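Local coordinates for protein TCR alpha chain (Gallus gallus, PDB 6LIR) that pairs with a beta chain to form the chicken alpha-beta T-cell receptor, which probably recognises peptide presented by MHC molecules, at residues Thr134-Glu139 against Tyr167-Trp172. Numbering follows the deposited sequence.
Sequences TDYSPE and YLSTYW
In the immunoglobulin-like constant domain of a T-cell receptor alpha chain, the antiparallel strands 128-134 and 164-174 part company just where the first runs into a loop, and aromatic side chains take over from strand pairing. The last bridge joins Thr-134 to Leu-168 as a non-hydrogen-bonded pair. One step further, the amide N of Asp-135 still donates to Tyr-167 O (3.1 Å), though the bond is bent, with 135° at the hydrogen. Asp-135 also forms a salt bridge with Arg-186 of the TCR beta chain, which puts this end of the loop at the alpha-beta interface.

Beyond it Tyr-136 folds back over the strand. Its CG is tucked between the backbone N and the carbonyl carbon (chi1 58°), which lays the ring across Tyr-167; Tyr-167 CB sits over one ring face in a CH-pi contact, 3.7 Å from the centroid. The two aromatic rings meet obliquely, their planes at 49°. At the far end of the side chain, Ser-169 OG donates to Tyr-136 OH across 2.6 Å, and the buried phenol also hydrogen-bonds Glu-151 on strand 150-156. An alanine here would remove the ring face over which Tyr-167 CB sits and the hydroxyl shared by Ser-169 and Glu-151, and would probably loosen the loop's hold on the strand.

A water bridges the backbone, donating to Tyr-136 O and accepting from Tyr-167 N. One face of the Tyr-167 ring is in turn covered by Pro-138, whose CG reaches CZ while its CD makes a CH-pi contact 3.8 Å from that ring's centroid.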
# COMPACT_ATOMS: atom_id res chain seq x y z
N THR A 134 15.99 14.71 3.99
CA THR A 134 16.55 13.55 3.31
C THR A 134 17.72 12.96 4.08
O THR A 134 18.30 13.60 4.96
CB THR A 134 17.04 13.91 1.89
OG1 THR A 134 18.26 14.66 1.98
CG2 THR A 134 16.01 14.74 1.16
N ASP A 135 18.08 11.73 3.68
CA ASP A 135 19.31 11.06 4.09
C ASP A 135 19.57 11.14 5.59
O ASP A 135 20.70 11.37 6.04
CB ASP A 135 20.49 11.61 3.29
CG ASP A 135 20.21 11.66 1.80
OD1 ASP A 135 20.04 10.58 1.19
OD2 ASP A 135 20.12 12.77 1.25
N TYR A 136 18.53 10.93 6.37
CA TYR A 136 18.60 10.96 7.83
C TYR A 136 18.45 9.56 8.39
O TYR A 136 18.16 8.60 7.67
CB TYR A 136 17.51 11.88 8.40
CG TYR A 136 16.11 11.47 8.01
CD1 TYR A 136 15.38 10.57 8.78
CD2 TYR A 136 15.51 11.98 6.86
CE1 TYR A 136 14.09 10.19 8.42
CE2 TYR A 136 14.23 11.61 6.50
CZ TYR A 136 13.52 10.72 7.28
OH TYR A 136 12.25 10.35 6.91
N SER A 137 18.64 9.45 9.70
CA SER A 137 18.40 8.20 10.40
C SER A 137 17.09 8.32 11.17
O SER A 137 16.96 9.22 12.00
CB SER A 137 19.55 7.90 11.36
OG SER A 137 19.22 6.86 12.26
N PRO A 138 16.10 7.46 10.89
CA PRO A 138 14.75 7.68 11.44
C PRO A 138 14.69 7.85 12.96
O PRO A 138 13.93 8.70 13.44
CB PRO A 138 13.98 6.43 10.98
CG PRO A 138 15.02 5.44 10.56
CD PRO A 138 16.17 6.25 10.06
N GLU A 139 15.48 7.09 13.71
CA GLU A 139 15.40 7.17 15.17
C GLU A 139 16.06 8.42 15.73
O GLU A 139 15.82 8.76 16.89
CB GLU A 139 16.03 5.93 15.81
CG GLU A 139 17.54 5.83 15.66
CD GLU A 139 17.96 5.22 14.33
OE1 GLU A 139 19.17 5.24 14.03
OE2 GLU A 139 17.07 4.74 13.59
N TYR A 167 16.07 7.66 3.44
CA TYR A 167 14.79 8.05 3.99
C TYR A 167 14.44 9.45 3.51
O TYR A 167 15.32 10.28 3.28
CB TYR A 167 14.82 8.03 5.52
CG TYR A 167 14.64 6.66 6.14
CD1 TYR A 167 15.69 5.76 6.22
CD2 TYR A 167 13.41 6.29 6.68
CE1 TYR A 167 15.52 4.51 6.80
CE2 TYR A 167 13.23 5.05 7.26
CZ TYR A 167 14.29 4.17 7.32
OH TYR A 167 14.11 2.93 7.89
N LEU A 168 13.14 9.71 3.40
CA LEU A 168 12.64 11.02 3.02
C LEU A 168 11.41 11.32 3.85
O LEU A 168 10.54 10.45 4.01
CB LEU A 168 12.27 11.08 1.53
CG LEU A 168 13.25 10.56 0.47
CD1 LEU A 168 12.56 10.47 -0.88
CD2 LEU A 168 14.47 11.46 0.40
N SER A 169 11.35 12.53 4.39
CA SER A 169 10.18 13.03 5.09
C SER A 169 9.76 14.34 4.44
O SER A 169 10.61 15.10 3.98
CB SER A 169 10.44 13.22 6.59
OG SER A 169 10.30 11.99 7.29
N THR A 170 8.45 14.59 4.40
CA THR A 170 7.96 15.83 3.81
C THR A 170 6.78 16.36 4.60
O THR A 170 6.03 15.60 5.22
CB THR A 170 7.52 15.65 2.35
OG1 THR A 170 6.63 14.53 2.25
CG2 THR A 170 8.71 15.45 1.43
N TYR A 171 6.61 17.68 4.55
CA TYR A 171 5.42 18.35 5.05
C TYR A 171 5.30 19.67 4.30
O TYR A 171 6.30 20.25 3.87
CB TYR A 171 5.44 18.55 6.57
CG TYR A 171 6.53 19.44 7.14
CD1 TYR A 171 6.37 20.82 7.21
CD2 TYR A 171 7.70 18.89 7.67
CE1 TYR A 171 7.36 21.63 7.75
CE2 TYR A 171 8.69 19.70 8.21
CZ TYR A 171 8.51 21.06 8.24
OH TYR A 171 9.49 21.87 8.78
N TRP A 172 4.06 20.12 4.12
CA TRP A 172 3.77 21.26 3.27
C TRP A 172 2.76 22.17 3.95
O TRP A 172 1.97 21.72 4.79
CB TRP A 172 3.22 20.82 1.91
CG TRP A 172 1.91 20.12 2.05
CD1 TRP A 172 1.71 18.79 2.30
CD2 TRP A 172 0.61 20.71 1.97
NE1 TRP A 172 0.37 18.52 2.37
CE2 TRP A 172 -0.33 19.68 2.17
CE3 TRP A 172 0.15 22.01 1.75
CZ2 TRP A 172 -1.70 19.91 2.16
CZ3 TRP A 172 -1.21 22.24 1.73
CH2 TRP A 172 -2.12 21.20 1.94
O HOH W 1 18.38 8.07 5.27